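Local coordinates for protein F420-reducing hydrogenase, subunit beta (PDB 4OMF) that probably passes electrons between an iron-sulfur cluster and coenzyme F420 by way of its bound FAD, as the beta subunit of the F420-reducing hydrogenase, at residues A12-D16 and R17-K21; L85-V89 and R90-I94; T141-Q144 and T145-C148; S228-K231 and Q232-A236. One frame throughout, in Å; residues are numbered along the deposited sequence.

Contact 1 (A12-D16 and R17-K21); sequences ARSTD and REIQK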
loop_
_atom_site.group_PDB
_atom_site.type_symbol
_atom_site.label_atom_id
_atom_site.label_comp_id
_atom_site.label_asym_id
_atom_site.label_seq_id
_atom_site.Cartn_x
_atom_site.Cartn_y
_atom_site.Cartn_z
ATOM N N ALA C 12 43.355 -23.613 0.178
ATOM C CA ALA C 12 43.877 -22.871 1.327
ATOM C C ALA C 12 43.142 -23.146 2.626
ATOM O O ALA C 12 41.985 -23.599 2.646
ATOM C CB ALA C 12 43.876 -21.344 1.039
ATOM N N ARG C 13 43.839 -22.857 3.720
ATOM C CA ARG C 13 43.311 -23.061 5.065
ATOM C C ARG C 13 43.883 -21.996 5.999
ATOM O O ARG C 13 45.065 -21.659 5.919
ATOM C CB ARG C 13 43.657 -24.474 5.556
ATOM C CG ARG C 13 43.276 -24.813 6.990
ATOM C CD ARG C 13 43.419 -26.318 7.211
ATOM N NE ARG C 13 43.246 -26.744 8.601
ATOM C CZ ARG C 13 42.074 -26.893 9.216
ATOM N NH1 ARG C 13 40.936 -26.626 8.586
ATOM N NH2 ARG C 13 42.048 -27.302 10.477
ATOM N N SER C 14 43.042 -21.450 6.874
ATOM C CA SER C 14 43.512 -20.498 7.877
ATOM C C SER C 14 44.553 -21.168 8.771
ATOM O O SER C 14 44.453 -22.366 9.011
ATOM C CB SER C 14 42.345 -20.003 8.722
ATOM O OG SER C 14 42.828 -19.354 9.881
ATOM N N THR C 15 45.547 -20.411 9.248
ATOM C CA THR C 15 46.537 -20.943 10.187
ATOM C C THR C 15 46.175 -20.641 11.633
ATOM O O THR C 15 46.902 -21.024 12.563
ATOM C CB THR C 15 47.953 -20.366 9.932
ATOM O OG1 THR C 15 47.894 -18.937 9.961
ATOM C CG2 THR C 15 48.508 -20.833 8.579
ATOM N N ASP C 16 45.075 -19.920 11.813
ATOM C CA ASP C 16 44.586 -19.559 13.138
ATOM C C ASP C 16 43.755 -20.708 13.683
ATOM O O ASP C 16 42.705 -21.028 13.154
ATOM C CB ASP C 16 43.762 -18.265 13.068
ATOM C CG ASP C 16 43.220 -17.818 14.433
ATOM O OD1 ASP C 16 42.841 -18.663 15.267
ATOM O OD2 ASP C 16 43.147 -16.596 14.663
ATOM N N ARG C 17 44.217 -21.302 14.771
ATOM C CA ARG C 17 43.518 -22.432 15.350
ATOM C C ARG C 17 42.120 -22.070 15.866
ATOM O O ARG C 17 41.211 -22.889 15.791
ATOM C CB ARG C 17 44.360 -23.051 16.465
ATOM C CG ARG C 17 45.583 -23.788 15.935
ATOM C CD ARG C 17 46.056 -24.853 16.910
ATOM N NE ARG C 17 47.395 -24.585 17.432
ATOM C CZ ARG C 17 47.649 -23.887 18.539
ATOM N NH1 ARG C 17 46.652 -23.371 19.253
ATOM N NH2 ARG C 17 48.905 -23.701 18.932
ATOM N N GLU C 18 41.933 -20.865 16.386
ATOM C CA GLU C 18 40.580 -20.463 16.779
ATOM C C GLU C 18 39.656 -20.452 15.562
ATOM O O GLU C 18 38.512 -20.912 15.631
ATOM C CB GLU C 18 40.572 -19.085 17.450
ATOM C CG GLU C 18 41.293 -19.013 18.789
ATOM C CD GLU C 18 41.066 -17.676 19.492
ATOM O OE1 GLU C 18 40.138 -16.938 19.076
ATOM O OE2 GLU C 18 41.811 -17.363 20.452
ATOM N N ILE C 19 40.153 -19.939 14.443
ATOM C CA ILE C 19 39.323 -19.844 13.252
ATOM C C ILE C 19 39.091 -21.247 12.692
ATOM O O ILE C 19 37.987 -21.572 12.273
ATOM C CB ILE C 19 39.955 -18.908 12.206
ATOM C CG1 ILE C 19 39.908 -17.471 12.735
ATOM C CG2 ILE C 19 39.221 -18.997 10.869
ATOM C CD1 ILE C 19 40.436 -16.396 11.764
ATOM N N GLN C 20 40.123 -22.086 12.735
ATOM C CA GLN C 20 39.987 -23.475 12.287
ATOM C C GLN C 20 38.855 -24.202 13.017
ATOM O O GLN C 20 38.071 -24.919 12.402
ATOM C CB GLN C 20 41.296 -24.234 12.491
ATOM C CG GLN C 20 42.451 -23.738 11.612
ATOM C CD GLN C 20 43.722 -24.558 11.786
ATOM O OE1 GLN C 20 43.845 -25.353 12.722
ATOM N NE2 GLN C 20 44.678 -24.364 10.883
ATOM N N LYS C 21 38.759 -23.986 14.322
ATOM C CA LYS C 21 37.721 -24.624 15.134
ATOM C C LYS C 21 36.301 -24.187 14.764
ATOM O O LYS C 21 35.352 -24.966 14.896
ATOM C CB LYS C 21 37.952 -24.333 16.617
ATOM C CG LYS C 21 39.181 -24.989 17.220
ATOM C CD LYS C 21 38.900 -26.412 17.678
ATOM C CE LYS C 21 39.951 -26.891 18.675
ATOM N NZ LYS C 21 41.339 -26.804 18.130
#

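Contact 2 (L85-V89 and R90-I94); sequences LKKAV and RQYGI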
loop_
_atom_site.group_PDB
_atom_site.type_symbol
_atom_site.label_atom_id
_atom_site.label_comp_id
_atom_site.label_asym_id
_atom_site.label_seq_id
_atom_site.Cartn_x
_atom_site.Cartn_y
_atom_site.Cartn_z
ATOM N N LEU C 85 24.163 -3.244 4.141
ATOM C CA LEU C 85 25.277 -2.472 3.586
ATOM C C LEU C 85 25.088 -0.967 3.749
ATOM O O LEU C 85 26.048 -0.257 4.039
ATOM C CB LEU C 85 25.486 -2.805 2.102
ATOM C CG LEU C 85 25.944 -4.235 1.804
ATOM C CD1 LEU C 85 26.090 -4.392 0.293
ATOM C CD2 LEU C 85 27.258 -4.601 2.495
ATOM N N LYS C 86 23.872 -0.453 3.581
ATOM C CA LYS C 86 23.764 1.006 3.713
ATOM C C LYS C 86 23.788 1.442 5.182
ATOM O O LYS C 86 24.434 2.439 5.485
ATOM C CB LYS C 86 22.530 1.601 3.032
ATOM C CG LYS C 86 22.650 3.174 2.971
ATOM C CD LYS C 86 21.339 3.864 2.702
ATOM C CE LYS C 86 20.870 3.568 1.299
ATOM N NZ LYS C 86 19.420 3.894 1.151
ATOM N N LYS C 87 23.117 0.725 6.080
ATOM C CA LYS C 87 23.228 1.037 7.506
ATOM C C LYS C 87 24.723 1.100 7.919
ATOM O O LYS C 87 25.149 1.938 8.732
ATOM C CB LYS C 87 22.491 0.000 8.355
ATOM C CG LYS C 87 22.457 0.333 9.841
ATOM C CD LYS C 87 21.329 1.309 10.170
ATOM C CE LYS C 87 21.389 1.832 11.618
ATOM N NZ LYS C 87 21.596 0.761 12.627
ATOM N N ALA C 88 25.510 0.198 7.353
ATOM C CA ALA C 88 26.914 0.096 7.723
ATOM C C ALA C 88 27.675 1.375 7.403
ATOM O O ALA C 88 28.566 1.758 8.152
ATOM C CB ALA C 88 27.558 -1.115 7.026
ATOM N N VAL C 89 27.283 2.083 6.346
ATOM C CA VAL C 89 28.016 3.302 5.986
ATOM C C VAL C 89 27.306 4.564 6.505
ATOM O O VAL C 89 27.817 5.682 6.345
ATOM C CB VAL C 89 28.241 3.402 4.468
ATOM C CG1 VAL C 89 29.095 2.205 3.962
ATOM C CG2 VAL C 89 26.911 3.497 3.707
ATOM N N ARG C 90 26.145 4.398 7.135
ATOM C CA ARG C 90 25.492 5.545 7.768
ATOM C C ARG C 90 25.833 5.567 9.254
ATOM O O ARG C 90 26.919 6.009 9.611
ATOM C CB ARG C 90 23.989 5.525 7.508
ATOM C CG ARG C 90 23.668 5.539 5.992
ATOM C CD ARG C 90 24.032 6.858 5.309
ATOM N NE ARG C 90 23.266 6.986 4.068
ATOM C CZ ARG C 90 23.783 6.879 2.846
ATOM N NH1 ARG C 90 25.086 6.683 2.672
ATOM N NH2 ARG C 90 22.991 6.997 1.794
ATOM N N GLN C 91 24.943 5.081 10.125
ATOM C CA GLN C 91 25.190 5.250 11.557
ATOM C C GLN C 91 26.420 4.499 12.055
ATOM O O GLN C 91 27.004 4.901 13.059
ATOM C CB GLN C 91 23.963 4.824 12.385
ATOM C CG GLN C 91 22.795 5.818 12.315
ATOM C CD GLN C 91 21.905 5.627 11.096
ATOM O OE1 GLN C 91 22.110 4.730 10.277
ATOM N NE2 GLN C 91 20.910 6.491 10.969
ATOM N N TYR C 92 26.826 3.417 11.395
ATOM C CA TYR C 92 28.044 2.730 11.877
ATOM C C TYR C 92 29.318 3.502 11.502
ATOM O O TYR C 92 30.394 3.259 12.080
ATOM C CB TYR C 92 28.130 1.299 11.347
ATOM C CG TYR C 92 27.181 0.340 12.038
ATOM C CD1 TYR C 92 27.606 -0.425 13.120
ATOM C CD2 TYR C 92 25.868 0.200 11.608
ATOM C CE1 TYR C 92 26.736 -1.307 13.764
ATOM C CE2 TYR C 92 24.995 -0.686 12.239
ATOM C CZ TYR C 92 25.442 -1.428 13.313
ATOM O OH TYR C 92 24.575 -2.298 13.929
ATOM N N GLY C 93 29.195 4.426 10.547
ATOM C CA GLY C 93 30.284 5.354 10.231
ATOM C C GLY C 93 31.379 4.797 9.317
ATOM O O GLY C 93 32.424 5.434 9.129
ATOM N N ILE C 94 31.147 3.610 8.746
ATOM C CA ILE C 94 32.185 2.893 8.010
ATOM C C ILE C 94 32.398 3.469 6.607
ATOM O O ILE C 94 31.435 3.706 5.881
ATOM C CB ILE C 94 31.830 1.392 7.913
ATOM C CG1 ILE C 94 31.864 0.744 9.298
ATOM C CG2 ILE C 94 32.718 0.645 6.886
ATOM C CD1 ILE C 94 31.023 -0.572 9.356
HETATM O O HOH W 1 21.615 -1.996 13.362
HETATM O O HOH W 2 30.382 6.149 5.403
HETATM O O HOH W 3 27.379 7.600 4.418
#

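Contact 3 (T141-Q144 and T145-C148); sequences TSLQ and TFIC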
loop_
_atom_site.group_PDB
_atom_site.type_symbol
_atom_site.label_atom_id
_atom_site.label_comp_id
_atom_site.label_asym_id
_atom_site.label_seq_id
_atom_site.Cartn_x
_atom_site.Cartn_y
_atom_site.Cartn_z
ATOM N N THR C 141 11.762 -23.524 6.954
ATOM C CA THR C 141 10.896 -24.684 7.168
ATOM C C THR C 141 11.400 -25.925 6.434
ATOM O O THR C 141 11.201 -27.039 6.903
ATOM C CB THR C 141 9.448 -24.416 6.731
ATOM O OG1 THR C 141 9.478 -23.715 5.483
ATOM C CG2 THR C 141 8.711 -23.592 7.785
ATOM N N SER C 142 12.059 -25.731 5.292
ATOM C CA SER C 142 12.657 -26.857 4.594
ATOM C C SER C 142 13.791 -27.440 5.420
ATOM O O SER C 142 13.898 -28.649 5.537
ATOM C CB SER C 142 13.170 -26.442 3.214
ATOM O OG SER C 142 12.064 -26.260 2.348
ATOM N N LEU C 143 14.632 -26.588 6.005
ATOM C CA LEU C 143 15.663 -27.127 6.910
ATOM C C LEU C 143 15.026 -27.915 8.045
ATOM O O LEU C 143 15.500 -28.996 8.401
ATOM C CB LEU C 143 16.547 -26.026 7.477
ATOM C CG LEU C 143 17.506 -25.332 6.520
ATOM C CD1 LEU C 143 18.451 -24.428 7.339
ATOM C CD2 LEU C 143 18.288 -26.364 5.722
ATOM N N GLN C 144 13.930 -27.399 8.594
ATOM C CA GLN C 144 13.233 -28.122 9.648
ATOM C C GLN C 144 12.723 -29.480 9.179
ATOM O O GLN C 144 12.788 -30.455 9.929
ATOM C CB GLN C 144 12.069 -27.283 10.196
ATOM C CG GLN C 144 12.520 -26.185 11.133
ATOM C CD GLN C 144 11.384 -25.281 11.528
ATOM O OE1 GLN C 144 10.567 -24.910 10.686
ATOM N NE2 GLN C 144 11.309 -24.928 12.819
ATOM N N THR C 145 12.203 -29.550 7.955
ATOM C CA THR C 145 11.780 -30.844 7.409
ATOM C C THR C 145 12.959 -31.822 7.359
ATOM O O THR C 145 12.828 -32.967 7.780
ATOM C CB THR C 145 11.183 -30.728 5.992
ATOM O OG1 THR C 145 9.993 -29.928 6.039
ATOM C CG2 THR C 145 10.804 -32.128 5.457
ATOM N N PHE C 146 14.108 -31.355 6.877
ATOM C CA PHE C 146 15.287 -32.216 6.823
ATOM C C PHE C 146 15.655 -32.696 8.219
ATOM O O PHE C 146 15.845 -33.889 8.441
ATOM C CB PHE C 146 16.494 -31.491 6.207
ATOM C CG PHE C 146 16.236 -30.909 4.836
ATOM C CD1 PHE C 146 17.040 -29.900 4.344
ATOM C CD2 PHE C 146 15.206 -31.381 4.042
ATOM C CE1 PHE C 146 16.809 -29.355 3.086
ATOM C CE2 PHE C 146 14.970 -30.832 2.796
ATOM C CZ PHE C 146 15.772 -29.826 2.318
ATOM N N ILE C 147 15.740 -31.752 9.158
ATOM C CA ILE C 147 16.389 -31.987 10.459
ATOM C C ILE C 147 15.428 -32.510 11.533
ATOM O O ILE C 147 15.743 -33.470 12.231
ATOM C CB ILE C 147 17.066 -30.681 10.948
ATOM C CG1 ILE C 147 18.283 -30.376 10.066
ATOM C CG2 ILE C 147 17.438 -30.762 12.434
ATOM C CD1 ILE C 147 18.776 -28.941 10.140
ATOM N N CYS C 148 14.254 -31.890 11.641
ATOM C CA CYS C 148 13.291 -32.259 12.673
ATOM C C CYS C 148 12.399 -33.429 12.283
ATOM O O CYS C 148 11.961 -34.185 13.149
ATOM C CB CYS C 148 12.416 -31.060 13.045
ATOM S SG CYS C 148 13.327 -29.604 13.573
#

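Contact 4 (S228-K231 and Q232-A236); sequences SIFK and QAVEA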
loop_
_atom_site.group_PDB
_atom_site.type_symbol
_atom_site.label_atom_id
_atom_site.label_comp_id
_atom_site.label_asym_id
_atom_site.label_seq_id
_atom_site.Cartn_x
_atom_site.Cartn_y
_atom_site.Cartn_z
ATOM N N SER C 228 45.174 -9.046 -4.385
ATOM C CA SER C 228 46.219 -8.391 -3.616
ATOM C C SER C 228 45.979 -8.569 -2.124
ATOM O O SER C 228 46.912 -8.810 -1.376
ATOM C CB SER C 228 46.317 -6.912 -3.987
ATOM O OG SER C 228 45.689 -6.107 -3.023
ATOM N N ILE C 229 44.726 -8.470 -1.686
ATOM C CA ILE C 229 44.422 -8.630 -0.265
ATOM C C ILE C 229 44.655 -10.073 0.192
ATOM O O ILE C 229 45.221 -10.303 1.255
ATOM C CB ILE C 229 42.964 -8.204 0.065
ATOM C CG1 ILE C 229 42.763 -6.702 -0.207
ATOM C CG2 ILE C 229 42.634 -8.515 1.514
ATOM C CD1 ILE C 229 41.340 -6.203 0.006
ATOM N N PHE C 230 44.227 -11.047 -0.607
ATOM C CA PHE C 230 44.449 -12.438 -0.243
ATOM C C PHE C 230 45.948 -12.788 -0.268
ATOM O O PHE C 230 46.443 -13.453 0.647
ATOM C CB PHE C 230 43.648 -13.378 -1.150
ATOM C CG PHE C 230 43.827 -14.839 -0.798
ATOM C CD1 PHE C 230 43.249 -15.363 0.352
ATOM C CD2 PHE C 230 44.589 -15.676 -1.596
ATOM C CE1 PHE C 230 43.418 -16.703 0.691
ATOM C CE2 PHE C 230 44.762 -17.012 -1.264
ATOM C CZ PHE C 230 44.170 -17.523 -0.111
ATOM N N LYS C 231 46.685 -12.327 -1.281
ATOM C CA LYS C 231 48.122 -12.575 -1.327
ATOM C C LYS C 231 48.832 -11.976 -0.110
ATOM O O LYS C 231 49.739 -12.604 0.458
ATOM C CB LYS C 231 48.749 -12.017 -2.616
ATOM C CG LYS C 231 48.401 -12.763 -3.908
ATOM C CD LYS C 231 48.815 -14.230 -3.874
ATOM C CE LYS C 231 48.958 -14.814 -5.293
ATOM N NZ LYS C 231 47.666 -14.840 -6.060
ATOM N N GLN C 232 48.428 -10.765 0.275
ATOM C CA GLN C 232 48.940 -10.108 1.492
ATOM C C GLN C 232 48.780 -10.970 2.737
ATOM O O GLN C 232 49.695 -11.057 3.554
ATOM C CB GLN C 232 48.228 -8.774 1.742
ATOM C CG GLN C 232 48.902 -7.546 1.190
ATOM C CD GLN C 232 48.143 -6.283 1.560
ATOM O OE1 GLN C 232 47.569 -5.623 0.695
ATOM N NE2 GLN C 232 48.112 -5.956 2.857
ATOM N N ALA C 233 47.594 -11.563 2.902
ATOM C CA ALA C 233 47.298 -12.373 4.080
ATOM C C ALA C 233 48.145 -13.637 4.096
ATOM O O ALA C 233 48.614 -14.058 5.145
ATOM C CB ALA C 233 45.813 -12.719 4.136
ATOM N N VAL C 234 48.341 -14.235 2.925
ATOM C CA VAL C 234 49.178 -15.414 2.807
ATOM C C VAL C 234 50.600 -15.072 3.194
ATOM O O VAL C 234 51.226 -15.776 3.983
ATOM C CB VAL C 234 49.180 -15.976 1.380
ATOM C CG1 VAL C 234 50.174 -17.143 1.268
ATOM C CG2 VAL C 234 47.765 -16.392 0.972
ATOM N N GLU C 235 51.101 -13.982 2.620
ATOM C CA GLU C 235 52.462 -13.532 2.892
ATOM C C GLU C 235 52.626 -13.248 4.386
ATOM O O GLU C 235 53.697 -13.453 4.949
ATOM C CB GLU C 235 52.799 -12.294 2.046
ATOM C CG GLU C 235 54.127 -11.621 2.389
ATOM C CD GLU C 235 55.342 -12.523 2.189
ATOM O OE1 GLU C 235 55.260 -13.491 1.398
ATOM O OE2 GLU C 235 56.389 -12.258 2.829
ATOM N N ALA C 236 51.548 -12.814 5.037
ATOM C CA ALA C 236 51.614 -12.534 6.465
ATOM C C ALA C 236 51.454 -13.816 7.296
ATOM O O ALA C 236 51.493 -13.781 8.519
ATOM C CB ALA C 236 50.568 -11.519 6.844
#

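Contact 1 (A12-D16 and R17-K21)
Gln20 reaches back from the first full turn of helix 17-22 and fastens itself to the strand end before it: its NE2 donates to Ser14 O at 2.7 Å, almost straight at 170°, with the acceptor lying close to the amide plane. In one of its two conformers Arg13 stacks on that same amide, offset toward the rim of the guanidinium, the two planes 28° apart; an extended chain, with CG anti to the backbone N (chi1 175°), carries the group there, and its NH1 bonds to Gly215 O. This layer is therefore tentative. Next to the stack the helix begins. Asp16 is the N-cap; its OD1 accepts from Ile19 N at 3.1 Å, met from above the carboxylate plane, and more weakly from Glu18 N, while Asp16 O takes Gln20 N at 2.8 Å. Just upstream, an ST turn forms as Asp16 N donates to Ser14 OG at 3.0 Å, and the same hydroxyl rests 3.7 Å from Ile19 CB. This buried side, where Ser14 and Ile19 pack together, faces inward: Ile19 touches Thr30 of helix 28-39 and comes within about 5 Å of the bound FAD. The outer side is far looser. Arg17 contributes little beyond CB, Thr15 turns its CB away and bonds through OG1 to Gly237 O, and the exposed Glu18 sends its carboxylate outward to a salt bridge with Lys69.

Contact 2 (L85-V89 and R90-I94)
Lys86 lays its aliphatic chain over one face of the Arg90 guanidinium, with CG 3.8 Å above the plane and over its centre. The bend of Arg90 at chi2 (-68°) folds the side chain back so that this face meets the lysine methylenes. The like charges stay 4.8 Å apart, Lys86 NZ to Arg90 NH2, and acidic side chains of another protein chain, salt-bridged to both, probably offset them; Arg90 NE bonds to the backbone of another protein chain. On another flank, Lys87 crosses Gln91 at about a right angle, its CE 3.3 Å from Gln91 OE1, and slants past Tyr92 with CG 3.6 Å from Tyr92 CE2. The Gln91 amide and Lys87 NZ each have an acidic partner on another protein chain. The ring of Tyr92 turns its edge to Lys87 O, which lies in the ring plane, and a water joins Tyr92 OH to Lys87 NZ, weakly on the lysine side. Ile94 CD1 lies 4.2 Å from Ala88 CB, and both side chains rest on Val61. A second water donates to Val89 O and Ile94 O. The whole is a type I turn from Arg90 to Gly93, its glycine at positive phi, closed by a bond from Ile94 N back to Ala88 O (3.2 Å, in the carbonyl plane), which carries the chain from the weakly bonded helix toward strand 97-101 at a subunit interface.

Contact 3 (T141-Q144 and T145-C148)
Phe146 folds its ring back over the preceding turn of the helix, so that Ser142 O stands 3.3 Å above the plane and over the ring centre. The oxygen's hydrogen bond comes from Phe146 N, at 3.0 Å; its place over the ring is a packing contact. The chi1 of -55°, which puts CG beside the residue's own backbone N, is what swings the ring across that oxygen, and Leu143 adds CD2 at 4.0 Å from Phe146 CD1. Beyond the helix the ring meets Phe138, Phe168 and Tyr187 edge-to-face, an aromatic cluster that ties helix 140-150 to the three-stranded antiparallel sheet through Phe168 of strand 167-171. Backbone i to i+4 bonds run through the segment, as from Ile147 N to Leu143 O at 2.9 Å, and the turn at 145-148 is wider, of pi type. Ile147 also sets CG1 beside its N, bringing that atom to 3.5 Å from Leu143 O, while its side chain reaches Val170 of the same strand. Ser142 OG, beside the ring, bonds to Tyr187 O, whereas Thr141 OG1 and Thr145 OG1 find partners in another protein chain. At the partly exposed end, Cys148 lays SG 3.8 Å from Gln144 O.

Contact 4 (S228-K231 and Q232-A236)
Val234 meets one face of the Phe230 ring, one helical turn earlier. Its CB begins near the backbone, 3.5 Å from Lys231 O. From there CG2 lies 3.2 Å from Phe230 O and then meets the aromatic ring: it stands over the face, 4.0 Å from the Phe230 centroid and 20° off the ring normal, a CH-pi contact displaced toward the rim, with Phe230 CE2 3.8 Å from Val234 CG2. CG1, anti to the backbone N (chi1 175°), is the other branch, and the side chain also touches Phe239 and Thr241. Phe230 likewise holds its CG anti to the backbone N (chi1 -179°), which tips the ring forward along helix 224-235 to receive the methyl. The backbone between them is regular, with Val234 N donating to Phe230 O at 3.1 Å. Ala233 packs on Leu32 and Tyr35 of helix 28-39 and, with Phe230 and Val234, on Phe239 of strand 239-243. Lys231 NZ forms a salt bridge within the helix to Asp227 and another to Glu8 of strand 8-14, and Gln232 NE2 bonds to Tyr35 OH. Cohesion across the turn is thus mainly dispersive, apart from the backbone bonds, while Lys231 and Gln232 link the helix to strand 8-14 and helix 28-39.

Along the chain the four contacts come in series, from the first strand-to-helix turn to helix 224-235, between strands 217-221 and 239-243. Contacts 1 and 4 are neighbours: their centres are about 15 Å apart, Ala12 CB packs on Phe230 CZ at 4.0 Å, and strand 8-14, which leads into contact 1, lies beside strand 239-243. Contact 2, about 29 Å from contact 1 and about 26 Å from contact 4 between centres, leads into strand 97-101 of the same mixed sheet. Contact 3 stands apart, its centre about 39 Å from that of contact 4, beside the small antiparallel sheet. Side chains of contacts 1, 3 and 4 come within about 5 to 9 Å of the FAD, while contact 2 stays about 14 Å from it; contacts 2 and 3 also meet other protein chains.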